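Local coordinates for protein enoyl-CoA hydratase carB homologue (Streptomyces cattleya, PDB 5O34) that probably acts as a crotonase-family lyase, related to carboxymethylproline synthase, in thienamycin biosynthesis, at residues Thr197-Gln200 with Arg201-Thr205; Phe69-Ala72 with Arg73-Leu77; Gln249-Arg252 with Pro253-Ala257; Val94-Gly97 with Gly98-Arg101; Phe259-Gly262 with Leu263-Arg267. All blocks are in the same frame, centred on the assembly; numbering follows the deposited sequence.

In the fold
Each of the five contacts is local, joining adjoining segments of one continuous stretch, so none closes a long loop; along the chain they follow in series without nesting or crossing. Contact 2 starts helix 71-86, and contact 4 leaves strand 92-96 of the main sheet; the two meet through Leu77 CD1 and Leu95 CD2, 4.1 Å apart. Contact 1 lies on helix 196-205, its centre about 28 Å from those of contacts 2 and 3. Contacts 3 and 5 adjoin on helix 252-273, centres about 15 Å apart. Contacts 1 and 3 are separate within one chain, yet subunit packing puts Met199 against Val255 of another copy in the trimer.

Contact 1 of 5, residues Thr197-Gln200 with Arg201-Thr205; sequences TVMQ and RMLLT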
loop_
_atom_site.group_PDB
_atom_site.type_symbol
_atom_site.label_atom_id
_atom_site.label_comp_id
_atom_site.label_asym_id
_atom_site.label_seq_id
_atom_site.Cartn_x
_atom_site.Cartn_y
_atom_site.Cartn_z
ATOM N N THR A 197 -0.023 -5.499 -5.898
ATOM C CA THR A 197 -0.655 -6.730 -6.387
ATOM C C THR A 197 -1.786 -6.425 -7.387
ATOM O O THR A 197 -1.780 -6.978 -8.494
ATOM C CB THR A 197 -1.128 -7.565 -5.182
ATOM O OG1 THR A 197 -0.002 -7.835 -4.365
ATOM C CG2 THR A 197 -1.782 -8.874 -5.575
ATOM N N VAL A 198 -2.735 -5.535 -7.002
ATOM C CA VAL A 198 -3.850 -5.129 -7.858
ATOM C C VAL A 198 -3.316 -4.404 -9.087
ATOM O O VAL A 198 -3.730 -4.721 -10.200
ATOM C CB VAL A 198 -4.953 -4.349 -7.097
ATOM C CG1 VAL A 198 -6.005 -3.787 -8.056
ATOM C CG2 VAL A 198 -5.622 -5.255 -6.063
ATOM N N MET A 199 -2.337 -3.512 -8.900
ATOM C CA MET A 199 -1.697 -2.813 -10.009
ATOM C C MET A 199 -1.179 -3.831 -11.050
ATOM O O MET A 199 -1.514 -3.733 -12.237
ATOM C CB MET A 199 -0.545 -1.945 -9.478
ATOM C CG MET A 199 0.221 -1.192 -10.568
ATOM S SD MET A 199 1.653 -2.069 -11.251
ATOM C CE MET A 199 2.768 -2.128 -9.791
ATOM N N GLN A 200 -0.384 -4.814 -10.580
ATOM C CA GLN A 200 0.248 -5.857 -11.397
ATOM C C GLN A 200 -0.763 -6.736 -12.089
ATOM O O GLN A 200 -0.582 -7.055 -13.263
ATOM C CB GLN A 200 1.203 -6.685 -10.556
ATOM C CG GLN A 200 2.511 -5.957 -10.263
ATOM C CD GLN A 200 3.291 -6.539 -9.103
ATOM O OE1 GLN A 200 2.763 -7.209 -8.202
ATOM N NE2 GLN A 200 4.565 -6.242 -9.063
ATOM N N ARG A 201 -1.849 -7.086 -11.389
ATOM C CA ARG A 201 -2.930 -7.888 -11.953
ATOM C C ARG A 201 -3.594 -7.100 -13.103
ATOM O O ARG A 201 -3.795 -7.654 -14.181
ATOM C CB ARG A 201 -3.968 -8.232 -10.875
ATOM C CG ARG A 201 -3.544 -9.290 -9.868
ATOM C CD ARG A 201 -4.594 -9.474 -8.779
ATOM N NE ARG A 201 -5.894 -9.883 -9.332
ATOM C CZ ARG A 201 -7.077 -9.595 -8.788
ATOM N NH1 ARG A 201 -7.148 -8.894 -7.662
ATOM N NH2 ARG A 201 -8.199 -10.001 -9.372
ATOM N N MET A 202 -3.858 -5.797 -12.892
ATOM C CA MET A 202 -4.485 -4.923 -13.885
ATOM C C MET A 202 -3.646 -4.694 -15.136
ATOM O O MET A 202 -4.172 -4.848 -16.236
ATOM C CB MET A 202 -4.902 -3.589 -13.267
ATOM C CG MET A 202 -6.130 -3.691 -12.429
ATOM S SD MET A 202 -6.786 -2.074 -12.022
ATOM C CE MET A 202 -7.900 -1.795 -13.444
ATOM N N LEU A 203 -2.360 -4.333 -14.977
ATOM C CA LEU A 203 -1.456 -4.072 -16.108
ATOM C C LEU A 203 -1.186 -5.297 -16.958
ATOM O O LEU A 203 -1.175 -5.191 -18.184
ATOM C CB LEU A 203 -0.090 -3.479 -15.660
ATOM C CG LEU A 203 0.013 -2.070 -15.017
ATOM C CD1 LEU A 203 1.310 -1.389 -15.423
ATOM C CD2 LEU A 203 -1.166 -1.169 -15.357
ATOM N N LEU A 204 -0.966 -6.457 -16.316
ATOM C CA LEU A 204 -0.585 -7.692 -17.001
ATOM C C LEU A 204 -1.729 -8.497 -17.601
ATOM O O LEU A 204 -1.490 -9.206 -18.582
ATOM C CB LEU A 204 0.271 -8.586 -16.089
ATOM C CG LEU A 204 1.583 -7.985 -15.572
ATOM C CD1 LEU A 204 2.247 -8.926 -14.590
ATOM C CD2 LEU A 204 2.530 -7.577 -16.704
ATOM N N THR A 205 -2.943 -8.420 -17.039
ATOM C CA THR A 205 -4.086 -9.171 -17.587
ATOM C C THR A 205 -4.928 -8.300 -18.539
ATOM O O THR A 205 -5.639 -8.836 -19.403
ATOM C CB THR A 205 -5.013 -9.712 -16.472
ATOM O OG1 THR A 205 -5.668 -8.621 -15.820
ATOM C CG2 THR A 205 -4.300 -10.623 -15.469
#
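Helix 196-205 lies at a subunit interface of this crotonase-type trimer, and in it Thr197-Gln200 passes its carbonyls to the amides of Arg201-Leu204. The i to i+4 spacing identifies a regular alpha-helix: Arg201 N reaches Thr197 O at 2.9 Å, and Met202 N reaches Val198 O at 2.9 Å. Leu203 N donates to Met199 O at 2.9 Å in a nearly straight bond, N-H...O 169°. Leu204 N meets Gln200 O at 3.1 Å.

Side chains follow the same spacing. Met199 is bent at its second torsion (chi2 -91°), which carries SD over to Leu203 CG at 4.1 Å; the two chains cross at a slant, and both pack on Leu190 of helix 184-194. The aliphatic start of Arg201 runs alongside the backbone, CG lying 3.2 Å from Thr197 O. A bend farther out (chi3 60°) turns its guanidinium toward Val198 CG2, and Asp217 offers it a long, weak ion pair.

At the end of the helix Arg201 O accepts twice, from Thr205 N and, at 2.7 Å, from Thr205 OG1, the two donors approaching from opposite faces of the carbonyl plane. Thr205 OG1 in turn accepts from Asp207 N.

Gln200 OE1 bonds His221 NE2, and Thr197 OG1 bonds Gly218 O, both of the second subunit. The polar groups are therefore divided: the amides of Arg201 to Thr205 are satisfied within the helix, whereas the buried Thr197 hydroxyl and the side-chain carbonyl of Gln200 find partners across the interface.

Contact 2 of 5, residues Phe69-Ala72 with Arg73-Leu77; sequences FSRA and RMREL
Among the backbone and capping bonds, Arg73 N donates to Ser70 OG at 3.4 Å, a straight but weak bond that makes Ser70 the N-cap of helix 71-86. The first regular turn follows, with Arg75 N on Arg71 O at 3.1 Å and Glu76 N on Ala72 O at 3.0 Å.

Aromatic and apolar contacts centre on Phe69. Arg73 CD stands over one face of the ring in a CH-pi contact, 3.9 Å from the Phe69 centroid. The Arg73 side chain stays extended from CG to NE, which lays its guanidinium over the rim of the same ring, face toward it, with the two planes 26° apart and NH1 3.4 Å from Phe69 CD1. At the ring's edge, in its plane, lies Met74 CG, 3.8 Å from Phe69 CD2.

Two like charges lie close, Arg71 NH2 and Arg75 NH2 3.6 Å apart. Arg75 NH2 is over one face of the Arg71 guanidinium, the planes nearly perpendicular (88°). Asp127 is the anion common to both, in a salt bridge with Arg71 NE and a long, weak ion pair with Arg75 NE.

Asp127 belongs to helix 120-137, whose Trp124 and Ile128 pack on Met74. Leu77 touches Leu131 of that helix and Phe60, just beyond strand 55-59.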
loop_
_atom_site.group_PDB
_atom_site.type_symbol
_atom_site.label_atom_id
_atom_site.label_comp_id
_atom_site.label_asym_id
_atom_site.label_seq_id
_atom_site.Cartn_x
_atom_site.Cartn_y
_atom_site.Cartn_z
ATOM N N PHE A 69 -9.041 11.791 -25.624
ATOM C CA PHE A 69 -8.603 12.955 -24.835
ATOM C C PHE A 69 -7.380 13.684 -25.496
ATOM O O PHE A 69 -6.296 13.102 -25.685
ATOM C CB PHE A 69 -8.276 12.558 -23.371
ATOM C CG PHE A 69 -8.893 13.458 -22.336
ATOM C CD1 PHE A 69 -10.247 13.380 -22.038
ATOM C CD2 PHE A 69 -8.124 14.406 -21.677
ATOM C CE1 PHE A 69 -10.819 14.255 -21.104
ATOM C CE2 PHE A 69 -8.684 15.269 -20.753
ATOM C CZ PHE A 69 -10.030 15.194 -20.472
ATOM N N SER A 70 -7.607 14.970 -25.862
ATOM C CA SER A 70 -6.593 15.836 -26.485
ATOM C C SER A 70 -5.793 16.597 -25.424
ATOM O O SER A 70 -6.113 16.494 -24.242
ATOM C CB SER A 70 -7.231 16.823 -27.463
ATOM O OG SER A 70 -7.742 17.961 -26.780
ATOM N N ARG A 71 -4.817 17.410 -25.865
ATOM C CA ARG A 71 -3.930 18.220 -25.030
ATOM C C ARG A 71 -4.557 19.525 -24.561
ATOM O O ARG A 71 -4.214 20.008 -23.478
ATOM C CB ARG A 71 -2.636 18.505 -25.789
ATOM C CG ARG A 71 -1.819 17.241 -26.104
ATOM C CD ARG A 71 -0.550 17.563 -26.866
ATOM N NE ARG A 71 0.125 18.719 -26.275
ATOM C CZ ARG A 71 0.822 19.622 -26.955
ATOM N NH1 ARG A 71 0.998 19.488 -28.266
ATOM N NH2 ARG A 71 1.373 20.653 -26.327
ATOM N N ALA A 72 -5.462 20.105 -25.378
ATOM C CA ALA A 72 -6.177 21.342 -25.043
ATOM C C ALA A 72 -7.185 21.063 -23.924
ATOM O O ALA A 72 -7.347 21.884 -23.014
ATOM C CB ALA A 72 -6.882 21.893 -26.270
ATOM N N ARG A 73 -7.810 19.865 -23.972
ATOM C CA ARG A 73 -8.756 19.367 -22.974
ATOM C C ARG A 73 -8.063 19.228 -21.614
ATOM O O ARG A 73 -8.624 19.638 -20.592
ATOM C CB ARG A 73 -9.346 18.023 -23.426
ATOM C CG ARG A 73 -10.866 17.952 -23.295
ATOM C CD ARG A 73 -11.436 16.631 -23.772
ATOM N NE ARG A 73 -12.825 16.460 -23.342
ATOM C CZ ARG A 73 -13.513 15.326 -23.438
ATOM N NH1 ARG A 73 -12.947 14.237 -23.950
ATOM N NH2 ARG A 73 -14.767 15.267 -23.012
ATOM N N MET A 74 -6.815 18.725 -21.617
ATOM C CA MET A 74 -5.999 18.579 -20.405
ATOM C C MET A 74 -5.659 19.937 -19.789
ATOM O O MET A 74 -5.862 20.127 -18.584
ATOM C CB MET A 74 -4.704 17.828 -20.707
ATOM C CG MET A 74 -4.906 16.377 -21.044
ATOM S SD MET A 74 -3.491 15.842 -22.036
ATOM C CE MET A 74 -4.204 14.455 -22.959
ATOM N N ARG A 75 -5.197 20.892 -20.625
ATOM C CA ARG A 75 -4.813 22.247 -20.215
ATOM C C ARG A 75 -5.985 23.029 -19.639
ATOM O O ARG A 75 -5.800 23.777 -18.673
ATOM C CB ARG A 75 -4.173 23.018 -21.381
ATOM C CG ARG A 75 -2.734 22.621 -21.687
ATOM C CD ARG A 75 -2.133 23.491 -22.779
ATOM N NE ARG A 75 -1.746 22.689 -23.941
ATOM C CZ ARG A 75 -2.400 22.667 -25.100
ATOM N NH1 ARG A 75 -3.475 23.428 -25.280
ATOM N NH2 ARG A 75 -1.972 21.903 -26.094
ATOM N N GLU A 76 -7.187 22.857 -20.225
ATOM C CA GLU A 76 -8.402 23.526 -19.753
ATOM C C GLU A 76 -8.794 23.001 -18.370
ATOM O O GLU A 76 -9.088 23.804 -17.478
ATOM C CB GLU A 76 -9.557 23.366 -20.751
ATOM C CG GLU A 76 -10.489 24.567 -20.763
ATOM C CD GLU A 76 -11.960 24.279 -21.009
ATOM O OE1 GLU A 76 -12.277 23.579 -21.999
ATOM O OE2 GLU A 76 -12.801 24.800 -20.238
ATOM N N LEU A 77 -8.728 21.661 -18.180
ATOM C CA LEU A 77 -9.015 20.998 -16.905
ATOM C C LEU A 77 -8.022 21.438 -15.833
ATOM O O LEU A 77 -8.437 21.746 -14.715
ATOM C CB LEU A 77 -9.059 19.460 -17.060
ATOM C CG LEU A 77 -9.547 18.639 -15.842
ATOM C CD1 LEU A 77 -10.888 19.140 -15.300
ATOM C CD2 LEU A 77 -9.642 17.166 -16.179
#

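Contact 3 of 5, residues Gln249-Arg252 with Pro253-Ala257; sequences QSTR and PRVNA
Pro253 sets its ring against the preceding turn, CD lying 3.2 Å from Gln249 O. Lacking an N-H, it occupies the first turn of helix 252-273, where an amide has no earlier helical carbonyl to seek.

Next, Arg254 N gives a weak bond to Thr251 O at 3.1 Å. Its side chain folds back at chi2 (-144°) and lays one guanidinium face on Ser250 O; NE is 3.0 Å from that oxygen, but the angle is too poor for a hydrogen bond. Ser250 O instead receives a weak bond from Asn184 ND2 of the third subunit.

Val255 N meets the same Thr251 O at 3.0 Å, almost linearly (N-H...O 175°), opening the i to i+4 pattern of the long C-terminal helix. Val255 CG2 and Thr251 CG2 lie side by side, 3.8 Å apart.

Asn256 N continues with Arg252 O at 3.3 Å. Asn256 ND2 sits over the centre of the Arg252 guanidinium, 3.6 Å from CZ, with the planes 55° apart, and bonds Ala136 O. Arg252 is held by Asp162, Ile138 O and Val135 O, while Asn256 OD1 accepts from Arg196 NH1 of the third subunit. Ala257 N bonds Arg254 O at 3.2 Å, a shorter span of three residues.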
loop_
_atom_site.group_PDB
_atom_site.type_symbol
_atom_site.label_atom_id
_atom_site.label_comp_id
_atom_site.label_asym_id
_atom_site.label_seq_id
_atom_site.Cartn_x
_atom_site.Cartn_y
_atom_site.Cartn_z
ATOM N N GLN A 249 -8.321 22.037 3.991
ATOM C CA GLN A 249 -7.371 22.654 3.066
ATOM C C GLN A 249 -5.928 22.717 3.582
ATOM O O GLN A 249 -5.024 22.883 2.768
ATOM C CB GLN A 249 -7.874 24.031 2.616
ATOM C CG GLN A 249 -9.155 23.918 1.762
ATOM C CD GLN A 249 -9.896 25.209 1.488
ATOM O OE1 GLN A 249 -11.102 25.205 1.228
ATOM N NE2 GLN A 249 -9.198 26.333 1.472
ATOM N N SER A 250 -5.700 22.546 4.898
ATOM C CA SER A 250 -4.347 22.495 5.468
ATOM C C SER A 250 -3.873 21.028 5.522
ATOM O O SER A 250 -2.725 20.774 5.893
ATOM C CB SER A 250 -4.319 23.082 6.878
ATOM O OG SER A 250 -4.716 24.443 6.908
ATOM N N THR A 251 -4.764 20.070 5.180
ATOM C CA THR A 251 -4.503 18.624 5.217
ATOM C C THR A 251 -4.306 18.029 3.816
ATOM O O THR A 251 -3.279 17.402 3.565
ATOM C CB THR A 251 -5.606 17.895 6.029
ATOM O OG1 THR A 251 -5.667 18.437 7.351
ATOM C CG2 THR A 251 -5.372 16.396 6.125
ATOM N N ARG A 252 -5.301 18.216 2.924
ATOM C CA ARG A 252 -5.341 17.702 1.553
ATOM C C ARG A 252 -4.008 17.875 0.779
ATOM O O ARG A 252 -3.499 16.870 0.267
ATOM C CB ARG A 252 -6.532 18.309 0.783
ATOM C CG ARG A 252 -7.098 17.424 -0.322
ATOM C CD ARG A 252 -6.588 17.835 -1.680
ATOM N NE ARG A 252 -7.080 16.946 -2.727
ATOM C CZ ARG A 252 -6.694 16.989 -3.996
ATOM N NH1 ARG A 252 -5.806 17.890 -4.400
ATOM N NH2 ARG A 252 -7.193 16.133 -4.875
ATOM N N PRO A 253 -3.385 19.087 0.717
ATOM C CA PRO A 253 -2.124 19.209 -0.038
ATOM C C PRO A 253 -0.884 18.619 0.644
ATOM O O PRO A 253 0.033 18.205 -0.065
ATOM C CB PRO A 253 -1.993 20.716 -0.270
ATOM C CG PRO A 253 -2.688 21.325 0.873
ATOM C CD PRO A 253 -3.815 20.404 1.241
ATOM N N ARG A 254 -0.852 18.556 1.991
ATOM C CA ARG A 254 0.296 17.994 2.725
ATOM C C ARG A 254 0.306 16.456 2.651
ATOM O O ARG A 254 1.342 15.853 2.355
ATOM C CB ARG A 254 0.344 18.496 4.180
ATOM C CG ARG A 254 0.011 19.975 4.303
ATOM C CD ARG A 254 0.806 20.715 5.366
ATOM N NE ARG A 254 0.055 21.861 5.895
ATOM C CZ ARG A 254 -0.107 23.025 5.266
ATOM N NH1 ARG A 254 0.433 23.221 4.067
ATOM N NH2 ARG A 254 -0.817 23.994 5.825
ATOM N N VAL A 255 -0.863 15.840 2.872
ATOM C CA VAL A 255 -1.092 14.396 2.806
ATOM C C VAL A 255 -0.809 13.840 1.372
ATOM O O VAL A 255 -0.315 12.720 1.229
ATOM C CB VAL A 255 -2.526 14.099 3.331
ATOM C CG1 VAL A 255 -3.096 12.808 2.772
ATOM C CG2 VAL A 255 -2.570 14.092 4.860
ATOM N N ASN A 256 -1.077 14.645 0.329
ATOM C CA ASN A 256 -0.834 14.291 -1.074
ATOM C C ASN A 256 0.583 14.602 -1.589
ATOM O O ASN A 256 0.919 14.125 -2.667
ATOM C CB ASN A 256 -1.878 14.951 -1.986
ATOM C CG ASN A 256 -3.233 14.290 -1.997
ATOM O OD1 ASN A 256 -3.548 13.417 -1.178
ATOM N ND2 ASN A 256 -4.077 14.710 -2.929
ATOM N N ALA A 257 1.407 15.378 -0.843
ATOM C CA ALA A 257 2.779 15.748 -1.255
ATOM C C ALA A 257 3.654 14.550 -1.735
ATOM O O ALA A 257 4.184 14.642 -2.845
ATOM C CB ALA A 257 3.484 16.539 -0.162
#

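Contact 4 of 5, residues Val94-Gly97 with Gly98-Arg101; sequences VLYG and GAGR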
loop_
_atom_site.group_PDB
_atom_site.type_symbol
_atom_site.label_atom_id
_atom_site.label_comp_id
_atom_site.label_asym_id
_atom_site.label_seq_id
_atom_site.Cartn_x
_atom_site.Cartn_y
_atom_site.Cartn_z
ATOM N N VAL A 94 -16.523 18.294 -7.665
ATOM C CA VAL A 94 -17.076 17.031 -8.137
ATOM C C VAL A 94 -16.803 16.928 -9.638
ATOM O O VAL A 94 -17.325 17.730 -10.412
ATOM C CB VAL A 94 -18.590 16.840 -7.799
ATOM C CG1 VAL A 94 -19.131 15.517 -8.352
ATOM C CG2 VAL A 94 -18.839 16.928 -6.299
ATOM N N LEU A 95 -15.963 15.960 -10.033
ATOM C CA LEU A 95 -15.645 15.634 -11.419
ATOM C C LEU A 95 -16.632 14.557 -11.831
ATOM O O LEU A 95 -16.740 13.525 -11.162
ATOM C CB LEU A 95 -14.212 15.114 -11.555
ATOM C CG LEU A 95 -13.183 16.065 -12.146
ATOM C CD1 LEU A 95 -11.815 15.407 -12.174
ATOM C CD2 LEU A 95 -13.582 16.523 -13.556
ATOM N N TYR A 96 -17.382 14.816 -12.902
ATOM C CA TYR A 96 -18.451 13.937 -13.350
ATOM C C TYR A 96 -18.414 13.717 -14.857
ATOM O O TYR A 96 -18.278 14.673 -15.628
ATOM C CB TYR A 96 -19.776 14.546 -12.863
ATOM C CG TYR A 96 -21.047 13.822 -13.228
ATOM C CD1 TYR A 96 -21.310 12.547 -12.739
ATOM C CD2 TYR A 96 -22.053 14.465 -13.941
ATOM C CE1 TYR A 96 -22.502 11.891 -13.038
ATOM C CE2 TYR A 96 -23.256 13.829 -14.231
ATOM C CZ TYR A 96 -23.478 12.540 -13.777
ATOM O OH TYR A 96 -24.657 11.901 -14.073
ATOM N N GLY A 97 -18.483 12.448 -15.248
ATOM C CA GLY A 97 -18.443 12.027 -16.644
ATOM C C GLY A 97 -19.730 12.243 -17.418
ATOM O O GLY A 97 -19.694 12.404 -18.643
ATOM N N GLY A 98 -20.856 12.238 -16.708
ATOM C CA GLY A 98 -22.183 12.393 -17.294
ATOM C C GLY A 98 -23.105 11.239 -16.946
ATOM O O GLY A 98 -22.796 10.451 -16.045
ATOM N N ALA A 99 -24.245 11.126 -17.656
ATOM C CA ALA A 99 -25.224 10.058 -17.420
ATOM C C ALA A 99 -24.917 8.821 -18.270
ATOM O O ALA A 99 -25.029 8.874 -19.503
ATOM C CB ALA A 99 -26.637 10.560 -17.689
ATOM N N GLY A 100 -24.498 7.743 -17.593
ATOM C CA GLY A 100 -24.145 6.453 -18.186
ATOM C C GLY A 100 -23.040 6.515 -19.222
ATOM O O GLY A 100 -22.953 5.651 -20.100
ATOM N N ARG A 101 -22.200 7.559 -19.129
ATOM C CA ARG A 101 -21.097 7.833 -20.041
ATOM C C ARG A 101 -19.769 7.554 -19.382
ATOM O O ARG A 101 -19.655 7.579 -18.148
ATOM C CB ARG A 101 -21.130 9.299 -20.483
ATOM C CG ARG A 101 -22.180 9.599 -21.522
ATOM C CD ARG A 101 -22.435 11.073 -21.567
ATOM N NE ARG A 101 -21.755 11.724 -22.688
ATOM C CZ ARG A 101 -20.630 12.431 -22.598
ATOM N NH1 ARG A 101 -20.018 12.575 -21.425
ATOM N NH2 ARG A 101 -20.109 13.001 -23.675
#
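Tyr96 holds CG opposite its backbone N (chi1 179°), and this torsion carries the phenol ring forward along the chain to lie against Gly98. Farther on, Arg101 bends at chi3 (101°), turning its guanidinium back to Gly97.

The Tyr96 ring meets the Gly98 backbone with one face. Gly98 N lies over the ring's centre, 3.6 Å above the plane of Tyr96, and Gly98 CA makes a CH-pi contact 3.9 Å from the Tyr96 centroid. The nearest ring carbon to that CA is Tyr96 CE2, at 3.5 Å. At the outer end of the ring, Tyr96 OH is 3.1 Å from Gly98 O.

Gly98 has backbone angles at which a beta carbon would run into Gly97 O, so they suit a residue without a side chain. Gly97 O is in turn met by Arg101 NH1 at 2.8 Å. The oxygen lies at the edge of the Arg101 guanidinium, in its plane, but the N-H...O angle of 126° makes this a weak bond.

Strand 92-96 ends here. Tyr96 is still bonded through its backbone to Ala58 and packs on Leu57 and Leu230, whereas the chain beyond enters the loop before helix 120-137, much of it (105-118) not modelled. In crotonases the loop after this strand usually contributes to the oxyanion hole.

Chemically, within these residues the turn out of the sheet is lined by an aromatic face against a glycine peptide and by one weak, bent bond from a charged donor, probably a modest restraint on the exposed Arg101.

Contact 5 of 5, residues Phe259-Gly262 with Leu263-Arg267; sequences FVAG and LERIR
Phe259 O, Val260 O and Ala261 O each take an amide one helical turn on. Leu263 N bonds Phe259 O at 3.1 Å, Glu264 N bonds Val260 O at 3.1 Å, and Arg265 N bonds Ala261 O at 3.2 Å. The pattern then shifts: Ile266 N turns to Leu263 O in a weak bond, while Gly262 O faces the aliphatic Ile266 CG1 at 3.2 Å.

Ala261 O also has a flat group beside it. The chi3 bend of Arg265 brings the guanidinium round until one face lies over this oxygen, CZ standing 3.9 Å from Ala261 O, a face-on approach that directs no N-H at the carbonyl.

Glu264 and Arg267 pair with each other. Arg267 NH2 donates to Glu264 OE2 at 3.1 Å in a salt bridge (N-H...O 161°); Glu264 OE2 is approached on its syn side, 20° out of the carboxylate plane, and lies near the Arg267 guanidinium plane. The same NH2 pairs with Asp130, and NH1 pairs with Asp126, so three carboxylates share one guanidinium and would be expected to stabilise its positive charge.

The apolar side is carried by Phe259, whose CG stands anti to the backbone N (chi1 -178°). The ring passes Leu263 obliquely, and Phe259 CE2 lies 3.6 Å from Leu263 CD1. Arg196 of the third subunit makes a cation-pi contact with that ring.

Packed on helices 120-137 and 184-194, this turn belongs to the long C-terminal helix of the crotonase fold, here combining intrachain packing with a contact across the trimer.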
loop_
_atom_site.group_PDB
_atom_site.type_symbol
_atom_site.label_atom_id
_atom_site.label_comp_id
_atom_site.label_asym_id
_atom_site.label_seq_id
_atom_site.Cartn_x
_atom_site.Cartn_y
_atom_site.Cartn_z
ATOM N N PHE A 259 2.664 11.729 -3.081
ATOM C CA PHE A 259 1.986 11.308 -4.315
ATOM C C PHE A 259 2.298 12.269 -5.472
ATOM O O PHE A 259 2.588 11.826 -6.591
ATOM C CB PHE A 259 0.468 11.161 -4.075
ATOM C CG PHE A 259 -0.329 10.685 -5.266
ATOM C CD1 PHE A 259 -0.388 9.335 -5.592
ATOM C CD2 PHE A 259 -1.040 11.585 -6.052
ATOM C CE1 PHE A 259 -1.118 8.895 -6.699
ATOM C CE2 PHE A 259 -1.777 11.145 -7.158
ATOM C CZ PHE A 259 -1.809 9.803 -7.478
ATOM N N VAL A 260 2.289 13.584 -5.183
ATOM C CA VAL A 260 2.624 14.632 -6.159
ATOM C C VAL A 260 4.109 14.493 -6.586
ATOM O O VAL A 260 4.409 14.570 -7.782
ATOM C CB VAL A 260 2.294 16.055 -5.616
ATOM C CG1 VAL A 260 2.798 17.151 -6.555
ATOM C CG2 VAL A 260 0.794 16.219 -5.351
ATOM N N ALA A 261 5.014 14.243 -5.610
ATOM C CA ALA A 261 6.455 14.060 -5.856
ATOM C C ALA A 261 6.701 12.832 -6.749
ATOM O O ALA A 261 7.572 12.866 -7.624
ATOM C CB ALA A 261 7.196 13.905 -4.535
ATOM N N GLY A 262 5.899 11.787 -6.531
ATOM C CA GLY A 262 5.946 10.551 -7.291
ATOM C C GLY A 262 5.620 10.769 -8.752
ATOM O O GLY A 262 6.331 10.260 -9.621
ATOM N N LEU A 263 4.546 11.553 -9.021
ATOM C CA LEU A 263 4.082 11.924 -10.361
ATOM C C LEU A 263 5.127 12.765 -11.087
ATOM O O LEU A 263 5.314 12.578 -12.294
ATOM C CB LEU A 263 2.751 12.703 -10.290
ATOM C CG LEU A 263 1.469 11.940 -9.882
ATOM C CD1 LEU A 263 0.384 12.909 -9.499
ATOM C CD2 LEU A 263 0.980 11.025 -10.994
ATOM N N GLU A 264 5.807 13.688 -10.357
ATOM C CA GLU A 264 6.857 14.561 -10.906
ATOM C C GLU A 264 8.092 13.794 -11.406
ATOM O O GLU A 264 8.687 14.190 -12.408
ATOM C CB GLU A 264 7.278 15.649 -9.897
ATOM C CG GLU A 264 6.269 16.776 -9.720
ATOM C CD GLU A 264 6.009 17.737 -10.874
ATOM O OE1 GLU A 264 5.236 18.700 -10.656
ATOM O OE2 GLU A 264 6.555 17.535 -11.986
ATOM N N ARG A 265 8.475 12.709 -10.714
ATOM C CA ARG A 265 9.603 11.871 -11.121
ATOM C C ARG A 265 9.305 11.068 -12.395
ATOM O O ARG A 265 10.235 10.744 -13.132
ATOM C CB ARG A 265 10.011 10.932 -9.986
ATOM C CG ARG A 265 11.075 11.537 -9.075
ATOM C CD ARG A 265 11.588 10.536 -8.065
ATOM N NE ARG A 265 10.528 10.126 -7.147
ATOM C CZ ARG A 265 10.297 10.688 -5.968
ATOM N NH1 ARG A 265 11.068 11.677 -5.535
ATOM N NH2 ARG A 265 9.298 10.261 -5.208
ATOM N N ILE A 266 8.014 10.761 -12.655
ATOM C CA ILE A 266 7.552 9.999 -13.826
ATOM C C ILE A 266 7.727 10.789 -15.133
ATOM O O ILE A 266 7.939 10.166 -16.167
ATOM C CB ILE A 266 6.075 9.455 -13.671
ATOM C CG1 ILE A 266 5.813 8.712 -12.328
ATOM C CG2 ILE A 266 5.626 8.581 -14.857
ATOM C CD1 ILE A 266 6.860 7.700 -11.835
ATOM N N ARG A 267 7.615 12.135 -15.090
ATOM C CA ARG A 267 7.699 13.026 -16.258
ATOM C C ARG A 267 8.761 12.584 -17.293
ATOM O O ARG A 267 8.405 12.204 -18.414
ATOM C CB ARG A 267 7.893 14.492 -15.824
ATOM C CG ARG A 267 7.707 15.519 -16.949
ATOM C CD ARG A 267 8.110 16.943 -16.547
ATOM N NE ARG A 267 7.276 17.498 -15.474
ATOM C CZ ARG A 267 6.122 18.138 -15.663
ATOM N NH1 ARG A 267 5.644 18.314 -16.888
ATOM N NH2 ARG A 267 5.430 18.592 -14.624
#